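Local coordinates for diacylglycerol O-acyltransferase (PDB 6CHJ), which probably transfers the acyl group of acyl-CoA to diacylglycerol, and to long-chain alcohols as a wax ester synthase, making storage lipids, at residues E74-E79 with E111-E116; H80-E85 with V117-G122; R146-M151 with P162-L167. One frame throughout, in Å; residues are numbered along the deposited sequence.

Contact 1: E74-E79 with E111-E116; sequences EHLDLE and ERPMWE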
loop_
_atom_site.group_PDB
_atom_site.type_symbol
_atom_site.label_atom_id
_atom_site.label_comp_id
_atom_site.label_asym_id
_atom_site.label_seq_id
_atom_site.Cartn_x
_atom_site.Cartn_y
_atom_site.Cartn_z
ATOM N N GLU B 74 -10.996 9.875 18.233
ATOM C CA GLU B 74 -11.663 9.217 19.348
ATOM C C GLU B 74 -11.455 7.707 19.305
ATOM O O GLU B 74 -11.171 7.083 20.338
ATOM C CB GLU B 74 -13.152 9.564 19.331
ATOM C CG GLU B 74 -13.449 11.065 19.419
ATOM C CD GLU B 74 -13.884 11.507 20.808
ATOM O OE1 GLU B 74 -14.953 12.155 20.920
ATOM O OE2 GLU B 74 -13.161 11.196 21.785
ATOM N N HIS B 75 -11.569 7.103 18.121
ATOM C CA HIS B 75 -11.528 5.648 17.966
ATOM C C HIS B 75 -10.344 5.266 17.077
ATOM O O HIS B 75 -10.504 5.053 15.869
ATOM C CB HIS B 75 -12.887 5.102 17.386
ATOM C CG HIS B 75 -14.091 5.909 17.770
ATOM N ND1 HIS B 75 -14.399 7.116 17.176
ATOM C CD2 HIS B 75 -15.067 5.679 18.681
ATOM C CE1 HIS B 75 -15.507 7.599 17.709
ATOM N NE2 HIS B 75 -15.932 6.746 18.624
ATOM N N LEU B 76 -9.156 5.158 17.684
ATOM C CA LEU B 76 -7.985 4.675 16.961
ATOM C C LEU B 76 -7.845 3.167 17.140
ATOM O O LEU B 76 -7.979 2.638 18.250
ATOM C CB LEU B 76 -6.704 5.386 17.416
ATOM C CG LEU B 76 -5.396 4.897 16.768
ATOM C CD1 LEU B 76 -4.413 6.039 16.543
ATOM C CD2 LEU B 76 -4.711 3.816 17.589
ATOM N N ASP B 77 -7.558 2.485 16.041
ATOM C CA ASP B 77 -7.468 1.029 15.990
ATOM C C ASP B 77 -5.987 0.657 15.888
ATOM O O ASP B 77 -5.401 0.679 14.793
ATOM C CB ASP B 77 -8.301 0.532 14.811
ATOM C CG ASP B 77 -8.185 -0.966 14.564
ATOM O OD1 ASP B 77 -7.259 -1.624 15.074
ATOM O OD2 ASP B 77 -9.037 -1.481 13.805
ATOM N N LEU B 78 -5.389 0.293 17.031
ATOM C CA LEU B 78 -3.940 0.128 17.052
ATOM C C LEU B 78 -3.492 -0.981 16.121
ATOM O O LEU B 78 -2.356 -0.954 15.638
ATOM C CB LEU B 78 -3.404 -0.114 18.483
ATOM C CG LEU B 78 -1.877 -0.299 18.495
ATOM C CD1 LEU B 78 -1.214 1.049 18.265
ATOM C CD2 LEU B 78 -1.343 -0.929 19.760
ATOM N N GLU B 79 -4.343 -1.958 15.844
ATOM C CA GLU B 79 -3.866 -2.991 14.935
ATOM C C GLU B 79 -3.991 -2.575 13.477
ATOM O O GLU B 79 -3.527 -3.311 12.585
ATOM C CB GLU B 79 -4.582 -4.319 15.176
ATOM C CG GLU B 79 -3.750 -5.556 14.774
ATOM C CD GLU B 79 -2.228 -5.471 15.078
ATOM O OE1 GLU B 79 -1.802 -4.775 16.041
ATOM O OE2 GLU B 79 -1.448 -6.142 14.352
ATOM N N GLU B 111 -8.136 9.016 6.387
ATOM C CA GLU B 111 -9.205 9.034 7.371
ATOM C C GLU B 111 -8.751 8.598 8.768
ATOM O O GLU B 111 -9.545 8.684 9.716
ATOM C CB GLU B 111 -10.365 8.166 6.878
ATOM C CG GLU B 111 -11.206 8.818 5.758
ATOM C CD GLU B 111 -12.516 9.426 6.273
ATOM O OE1 GLU B 111 -13.604 8.864 6.003
ATOM O OE2 GLU B 111 -12.456 10.466 6.962
ATOM N N ARG B 112 -7.511 8.150 8.929
ATOM C CA ARG B 112 -6.950 7.825 10.230
ATOM C C ARG B 112 -5.648 8.575 10.422
ATOM O O ARG B 112 -5.044 9.038 9.449
ATOM C CB ARG B 112 -6.718 6.318 10.364
ATOM C CG ARG B 112 -7.837 5.518 9.771
ATOM C CD ARG B 112 -7.581 4.073 9.999
ATOM N NE ARG B 112 -8.260 3.639 11.212
ATOM C CZ ARG B 112 -9.085 2.605 11.262
ATOM N NH1 ARG B 112 -9.326 1.891 10.169
ATOM N NH2 ARG B 112 -9.662 2.289 12.405
ATOM N N PRO B 113 -5.207 8.756 11.669
ATOM C CA PRO B 113 -3.882 9.344 11.900
ATOM C C PRO B 113 -2.852 8.645 11.027
ATOM O O PRO B 113 -2.868 7.423 10.873
ATOM C CB PRO B 113 -3.632 9.100 13.395
ATOM C CG PRO B 113 -4.729 8.157 13.833
ATOM C CD PRO B 113 -5.873 8.396 12.929
ATOM N N MET B 114 -1.994 9.431 10.396
ATOM C CA MET B 114 -1.241 8.925 9.258
ATOM C C MET B 114 0.148 8.458 9.693
ATOM O O MET B 114 1.185 9.018 9.330
ATOM C CB MET B 114 -1.193 9.982 8.169
ATOM C CG MET B 114 -2.591 10.440 7.762
ATOM S SD MET B 114 -2.625 11.460 6.281
ATOM C CE MET B 114 -2.994 13.086 6.972
ATOM N N TRP B 115 0.154 7.369 10.463
ATOM C CA TRP B 115 1.412 6.744 10.828
ATOM C C TRP B 115 1.239 5.234 10.832
ATOM O O TRP B 115 0.146 4.725 11.069
ATOM C CB TRP B 115 1.909 7.231 12.185
ATOM C CG TRP B 115 0.993 6.920 13.323
ATOM C CD1 TRP B 115 -0.027 7.701 13.792
ATOM C CD2 TRP B 115 1.022 5.755 14.156
ATOM N NE1 TRP B 115 -0.638 7.089 14.856
ATOM C CE2 TRP B 115 -0.013 5.893 15.102
ATOM C CE3 TRP B 115 1.815 4.604 14.190
ATOM C CZ2 TRP B 115 -0.270 4.925 16.076
ATOM C CZ3 TRP B 115 1.564 3.647 15.161
ATOM C CH2 TRP B 115 0.534 3.817 16.091
ATOM N N GLU B 116 2.321 4.526 10.528
ATOM C CA GLU B 116 2.375 3.081 10.685
ATOM C C GLU B 116 3.720 2.716 11.288
ATOM O O GLU B 116 4.737 3.343 10.966
ATOM C CB GLU B 116 2.210 2.348 9.359
ATOM C CG GLU B 116 0.860 2.521 8.699
ATOM C CD GLU B 116 0.886 2.203 7.211
ATOM O OE1 GLU B 116 1.776 1.449 6.750
ATOM O OE2 GLU B 116 0.012 2.732 6.493
HETATM O O HOH W 1 -10.644 -0.031 12.486
#
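A single water carries the polar half of this contact. It accepts from R112 NH2 at 2.5 Å, at the edge of the guanidinium and in its plane, and donates to D77 OD2, also at 2.5 Å. The two charges do not meet directly: D77 OD2 lies 4.1 Å from R112 NH2, well out of the guanidinium plane, and the carboxylate is turned 81° against that plane. What touches R112 NH2 is instead the methylene of D77, with CB at 3.3 Å.

The apolar half rests on two leucines. L76 CD1 sits 3.5 Å from P113 CG, while L78 CD1 approaches the indole edge, 3.9 Å from W115 CH2. One shell out, W115 is fixed by NE1 bonding to F57 O and by stacking on H81. D77 is the N-cap of helix 78-81: with its CG anti to the backbone N (chi1 174°), OD1 accepts a weak bond from E79 N at 3.0 Å. R112 reaches the water through a bend at chi3 (94°).

The D77 carboxylate is thus divided, one oxygen capping the helix and the other facing R112 through water, a setting that would probably favour its ionised form.

Contact 2: H80-E85 with V117-G122; sequences HHFRFE and VHLIEG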
loop_
_atom_site.group_PDB
_atom_site.type_symbol
_atom_site.label_atom_id
_atom_site.label_comp_id
_atom_site.label_asym_id
_atom_site.label_seq_id
_atom_site.Cartn_x
_atom_site.Cartn_y
_atom_site.Cartn_z
ATOM N N HIS B 80 -4.587 -1.410 13.215
ATOM C CA HIS B 80 -4.376 -0.809 11.905
ATOM C C HIS B 80 -2.999 -0.157 11.801
ATOM O O HIS B 80 -2.316 -0.315 10.784
ATOM C CB HIS B 80 -5.459 0.228 11.594
ATOM C CG HIS B 80 -5.203 0.976 10.331
ATOM N ND1 HIS B 80 -5.472 0.442 9.085
ATOM C CD2 HIS B 80 -4.655 2.196 10.116
ATOM C CE1 HIS B 80 -5.108 1.314 8.159
ATOM N NE2 HIS B 80 -4.606 2.381 8.757
ATOM N N HIS B 81 -2.570 0.581 12.835
ATOM C CA HIS B 81 -1.322 1.337 12.748
ATOM C C HIS B 81 -0.086 0.485 13.068
ATOM O O HIS B 81 0.991 0.730 12.515
ATOM C CB HIS B 81 -1.382 2.556 13.678
ATOM C CG HIS B 81 -2.487 3.516 13.359
ATOM N ND1 HIS B 81 -3.783 3.339 13.799
ATOM C CD2 HIS B 81 -2.485 4.681 12.669
ATOM C CE1 HIS B 81 -4.531 4.347 13.383
ATOM N NE2 HIS B 81 -3.769 5.177 12.696
ATOM N N PHE B 82 -0.205 -0.512 13.938
ATOM C CA PHE B 82 0.918 -1.366 14.315
ATOM C C PHE B 82 0.804 -2.724 13.638
ATOM O O PHE B 82 -0.250 -3.360 13.698
ATOM C CB PHE B 82 0.987 -1.554 15.828
ATOM C CG PHE B 82 2.007 -2.561 16.248
ATOM C CD1 PHE B 82 3.340 -2.396 15.890
ATOM C CD2 PHE B 82 1.640 -3.681 16.983
ATOM C CE1 PHE B 82 4.292 -3.322 16.263
ATOM C CE2 PHE B 82 2.578 -4.609 17.367
ATOM C CZ PHE B 82 3.913 -4.434 17.001
ATOM N N ARG B 83 1.894 -3.187 13.022
ATOM C CA ARG B 83 1.827 -4.388 12.205
ATOM C C ARG B 83 3.041 -5.263 12.442
ATOM O O ARG B 83 4.172 -4.774 12.542
ATOM C CB ARG B 83 1.715 -4.045 10.717
ATOM C CG ARG B 83 0.471 -3.244 10.439
ATOM C CD ARG B 83 0.098 -3.203 9.003
ATOM N NE ARG B 83 -0.857 -2.116 8.798
ATOM C CZ ARG B 83 -1.072 -1.536 7.629
ATOM N NH1 ARG B 83 -0.396 -1.949 6.568
ATOM N NH2 ARG B 83 -1.943 -0.541 7.519
ATOM N N PHE B 84 2.788 -6.560 12.512
ATOM C CA PHE B 84 3.782 -7.587 12.742
ATOM C C PHE B 84 3.896 -8.372 11.446
ATOM O O PHE B 84 2.925 -9.006 11.011
ATOM C CB PHE B 84 3.366 -8.476 13.915
ATOM C CG PHE B 84 4.390 -9.512 14.311
ATOM C CD1 PHE B 84 5.745 -9.317 14.059
ATOM C CD2 PHE B 84 3.988 -10.683 14.947
ATOM C CE1 PHE B 84 6.678 -10.275 14.425
ATOM C CE2 PHE B 84 4.917 -11.652 15.330
ATOM C CZ PHE B 84 6.264 -11.447 15.069
ATOM N N GLU B 85 5.071 -8.312 10.818
ATOM C CA GLU B 85 5.296 -8.939 9.529
ATOM C C GLU B 85 6.629 -9.666 9.576
ATOM O O GLU B 85 7.405 -9.535 10.529
ATOM C CB GLU B 85 5.275 -7.906 8.384
ATOM C CG GLU B 85 3.880 -7.474 7.933
ATOM C CD GLU B 85 3.726 -5.951 7.869
ATOM O OE1 GLU B 85 4.683 -5.232 8.227
ATOM O OE2 GLU B 85 2.644 -5.471 7.466
ATOM N N VAL B 117 3.725 1.706 12.152
ATOM C CA VAL B 117 4.952 1.053 12.596
ATOM C C VAL B 117 4.884 -0.413 12.181
ATOM O O VAL B 117 3.900 -1.105 12.473
ATOM C CB VAL B 117 5.159 1.171 14.117
ATOM C CG1 VAL B 117 6.477 0.544 14.509
ATOM C CG2 VAL B 117 5.069 2.616 14.570
ATOM N N HIS B 118 5.933 -0.884 11.518
ATOM C CA HIS B 118 6.016 -2.248 11.017
ATOM C C HIS B 118 7.165 -2.951 11.737
ATOM O O HIS B 118 8.341 -2.652 11.492
ATOM C CB HIS B 118 6.224 -2.248 9.501
ATOM C CG HIS B 118 5.043 -1.750 8.718
ATOM N ND1 HIS B 118 4.383 -2.530 7.790
ATOM C CD2 HIS B 118 4.409 -0.549 8.719
ATOM C CE1 HIS B 118 3.391 -1.837 7.260
ATOM N NE2 HIS B 118 3.384 -0.631 7.807
ATOM N N LEU B 119 6.827 -3.889 12.620
ATOM C CA LEU B 119 7.815 -4.749 13.253
ATOM C C LEU B 119 8.029 -5.976 12.372
ATOM O O LEU B 119 7.106 -6.771 12.165
ATOM C CB LEU B 119 7.364 -5.133 14.662
ATOM C CG LEU B 119 8.148 -6.191 15.450
ATOM C CD1 LEU B 119 9.563 -5.702 15.672
ATOM C CD2 LEU B 119 7.449 -6.523 16.794
ATOM N N ILE B 120 9.252 -6.139 11.877
ATOM C CA ILE B 120 9.608 -7.188 10.925
ATOM C C ILE B 120 10.447 -8.242 11.645
ATOM O O ILE B 120 11.496 -7.924 12.226
ATOM C CB ILE B 120 10.378 -6.620 9.721
ATOM C CG1 ILE B 120 9.628 -5.423 9.089
ATOM C CG2 ILE B 120 10.658 -7.727 8.702
ATOM C CD1 ILE B 120 10.556 -4.406 8.421
ATOM N N GLU B 121 9.994 -9.494 11.592
ATOM C CA GLU B 121 10.706 -10.667 12.080
ATOM C C GLU B 121 11.227 -11.437 10.874
ATOM O O GLU B 121 11.087 -11.004 9.728
ATOM C CB GLU B 121 9.802 -11.549 12.971
ATOM C CG GLU B 121 8.826 -12.486 12.211
ATOM C CD GLU B 121 8.348 -13.709 13.048
ATOM O OE1 GLU B 121 8.384 -13.650 14.295
ATOM O OE2 GLU B 121 7.911 -14.727 12.449
ATOM N N GLY B 122 11.859 -12.580 11.144
ATOM C CA GLY B 122 12.446 -13.396 10.098
ATOM C C GLY B 122 13.810 -12.956 9.607
ATOM O O GLY B 122 14.270 -13.462 8.580
#
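H118 and E85 set the pattern on one face of this parallel strand pair. The E85 chain, bent at chi2, brings its carboxylate across to the imidazole edge, where H118 ND1 donates to the syn lone pair of OE1 at 2.8 Å. Carboxylate and ring are only 28° from coplanar. Because H118 NE2 also bonds E116 OE1, the imidazole is probably protonated. R83 runs alongside H118, pointing the same way, with its CB over one ring face; its guanidinium, turned 59° against the imidazole, passes H118 CE1 with NH1 at 3.9 Å. NE and NH2 of R83 grip H80 O side-on, in the guanidinium plane, which fixes the rotation of that group.

The opposite face is mostly apolar, with E121 as its polar end. F82 and L119 lie side by side, F82 CE1 meeting L119 CB at 3.9 Å. F84 also runs beside L119, its CD1 4.2 Å from L119 CG, and crosses E121 with ring and carboxylate 85° apart. There F84 CZ is 3.2 Å from E121 OE1, while E121 OE2 bonds T89 of the second subunit.

Five backbone hydrogen bonds, from H81 O at one end to E121 N at the other, join the strands. Helix 93-105 connects them and packs on the H118 and I120 face, so the arrangement is that of a beta-alpha-beta crossover at the edge of the mixed sheet.

Contact 3: R146-M151 with P162-L167; sequences RMATRM and PPIWDL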
loop_
_atom_site.group_PDB
_atom_site.type_symbol
_atom_site.label_atom_id
_atom_site.label_comp_id
_atom_site.label_asym_id
_atom_site.label_seq_id
_atom_site.Cartn_x
_atom_site.Cartn_y
_atom_site.Cartn_z
ATOM N N ARG B 146 13.990 12.326 14.689
ATOM C CA ARG B 146 14.381 12.635 16.058
ATOM C C ARG B 146 13.521 11.889 17.073
ATOM O O ARG B 146 14.043 11.385 18.074
ATOM C CB ARG B 146 14.313 14.146 16.296
ATOM C CG ARG B 146 15.349 14.923 15.467
ATOM C CD ARG B 146 15.863 16.174 16.178
ATOM N NE ARG B 146 16.432 17.165 15.259
ATOM C CZ ARG B 146 17.522 16.997 14.502
ATOM N NH1 ARG B 146 18.224 15.866 14.535
ATOM N NH2 ARG B 146 17.928 17.985 13.713
ATOM N N MET B 147 12.211 11.798 16.818
ATOM C CA MET B 147 11.332 10.963 17.632
ATOM C C MET B 147 11.790 9.514 17.651
ATOM O O MET B 147 11.719 8.847 18.691
ATOM C CB MET B 147 9.908 11.035 17.102
ATOM C CG MET B 147 9.259 12.375 17.254
ATOM S SD MET B 147 7.512 12.160 17.011
ATOM C CE MET B 147 7.099 13.523 15.953
ATOM N N ALA B 148 12.228 8.992 16.505
ATOM C CA ALA B 148 12.692 7.609 16.470
ATOM C C ALA B 148 13.972 7.421 17.277
ATOM O O ALA B 148 14.248 6.310 17.751
ATOM C CB ALA B 148 12.892 7.153 15.028
ATOM N N THR B 149 14.762 8.484 17.447
ATOM C CA THR B 149 15.939 8.413 18.304
ATOM C C THR B 149 15.570 8.690 19.761
ATOM O O THR B 149 15.948 7.925 20.657
ATOM C CB THR B 149 17.025 9.389 17.820
ATOM O OG1 THR B 149 16.529 10.732 17.866
ATOM C CG2 THR B 149 17.451 9.063 16.387
ATOM N N ARG B 150 14.813 9.770 20.000
ATOM C CA ARG B 150 14.303 10.068 21.337
ATOM C C ARG B 150 13.582 8.873 21.957
ATOM O O ARG B 150 13.602 8.697 23.182
ATOM C CB ARG B 150 13.371 11.283 21.268
ATOM C CG ARG B 150 12.949 11.835 22.621
ATOM C CD ARG B 150 12.445 13.275 22.516
ATOM N NE ARG B 150 11.197 13.372 21.761
ATOM C CZ ARG B 150 9.985 13.263 22.301
ATOM N NH1 ARG B 150 9.857 13.053 23.608
ATOM N NH2 ARG B 150 8.902 13.362 21.536
ATOM N N MET B 151 12.951 8.036 21.125
ATOM C CA MET B 151 12.321 6.799 21.574
ATOM C C MET B 151 13.307 5.828 22.216
ATOM O O MET B 151 12.870 4.866 22.860
ATOM C CB MET B 151 11.628 6.113 20.386
ATOM C CG MET B 151 10.535 5.130 20.782
ATOM S SD MET B 151 10.368 3.684 19.703
ATOM C CE MET B 151 12.061 3.115 19.540
ATOM N N PRO B 162 8.740 2.822 26.114
ATOM C CA PRO B 162 7.531 2.933 25.286
ATOM C C PRO B 162 7.835 2.763 23.807
ATOM O O PRO B 162 9.006 2.753 23.389
ATOM C CB PRO B 162 7.029 4.362 25.573
ATOM C CG PRO B 162 7.790 4.832 26.755
ATOM C CD PRO B 162 9.088 4.099 26.758
ATOM N N PRO B 163 6.795 2.613 22.986
ATOM C CA PRO B 163 6.937 2.753 21.535
ATOM C C PRO B 163 6.697 4.192 21.074
ATOM O O PRO B 163 6.195 5.040 21.817
ATOM C CB PRO B 163 5.848 1.812 21.003
ATOM C CG PRO B 163 4.776 1.861 22.070
ATOM C CD PRO B 163 5.516 1.981 23.371
ATOM N N ILE B 164 7.064 4.451 19.812
ATOM C CA ILE B 164 7.078 5.825 19.303
ATOM C C ILE B 164 5.711 6.488 19.387
ATOM O O ILE B 164 5.614 7.720 19.457
ATOM C CB ILE B 164 7.591 5.872 17.852
ATOM C CG1 ILE B 164 8.105 7.278 17.532
ATOM C CG2 ILE B 164 6.462 5.502 16.871
ATOM C CD1 ILE B 164 8.977 7.336 16.323
ATOM N N TRP B 165 4.634 5.714 19.352
ATOM C CA TRP B 165 3.352 6.399 19.311
ATOM C C TRP B 165 2.935 6.930 20.672
ATOM O O TRP B 165 1.972 7.704 20.747
ATOM C CB TRP B 165 2.276 5.483 18.732
ATOM C CG TRP B 165 2.125 4.149 19.387
ATOM C CD1 TRP B 165 1.416 3.873 20.511
ATOM C CD2 TRP B 165 2.673 2.899 18.934
ATOM N NE1 TRP B 165 1.494 2.529 20.795
ATOM C CE2 TRP B 165 2.253 1.910 19.837
ATOM C CE3 TRP B 165 3.472 2.527 17.854
ATOM C CZ2 TRP B 165 2.605 0.571 19.696
ATOM C CZ3 TRP B 165 3.820 1.197 17.709
ATOM C CH2 TRP B 165 3.387 0.233 18.624
ATOM N N ASP B 166 3.661 6.568 21.734
ATOM C CA ASP B 166 3.378 6.995 23.107
ATOM C C ASP B 166 4.669 7.544 23.703
ATOM O O ASP B 166 5.481 6.785 24.238
ATOM C CB ASP B 166 2.827 5.839 23.939
ATOM C CG ASP B 166 1.945 6.309 25.094
ATOM O OD1 ASP B 166 1.274 7.370 24.977
ATOM O OD2 ASP B 166 1.926 5.607 26.127
ATOM N N LEU B 167 4.855 8.860 23.620
ATOM C CA LEU B 167 6.102 9.454 24.068
ATOM C C LEU B 167 5.832 10.637 24.988
ATOM O O LEU B 167 4.875 11.399 24.776
ATOM C CB LEU B 167 6.975 9.918 22.879
ATOM C CG LEU B 167 7.803 8.905 22.062
ATOM C CD1 LEU B 167 8.669 9.630 21.056
ATOM C CD2 LEU B 167 8.662 7.976 22.917
#
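M151, beside helix 141-150, reaches into the turn that follows P162. Its CB leaves the backbone toward residues 162-167, and with CG anti to the backbone N (chi1 -159°) the chain settles against the turn. CG makes the first contacts: it lies 3.8 Å from P162 O and 4.0 Å from L167 CD2. SD goes deeper, 3.4 Å from I164 N and 4.0 Å from I164 CB. Beyond SD the chain turns at chi3 (48°), so the sulfur, not the methyl, makes the contact with I164.

I164 returns the packing, sending CD1 to the helix backbone, 3.7 Å from A148 N. L167 spreads its two methyls, CD2 against M151 and CD1 over one face of the R150 guanidinium, 3.8 Å from NH2. An alanine at M151 would probably leave I164 and L167 less firmly packed, since the CG and SD that lie against them would be gone.

No hydrogen bond crosses the contact; the turn is held internally by D166 N to P163 O, a type I beta turn. Beyond it, M151 and P163 pack on W390 of strand 389-390, I164 on V117 of strand 115-121, and P163 on L47 of helix 39-49.

Overall arrangement
From the N terminus, residues 74-79 and 80-85 run on without a break, and so do their partners 111-116 and 117-122. Contacts 1 and 2 therefore cross rather than nest, each closing a loop of 31 residues that includes helix 93-105. Contact 1 secures the approaches to helix 78-81 and strand 115-121, and contact 2 zips the strands themselves; both border the second subunit. Contact 3 follows in series, closing a short excursion of ten residues after helix 141-150. It is not isolated: W165, in its second segment, packs against W115 and L78 of contact 1 and F82 and V117 of contact 2, joining the three into one region.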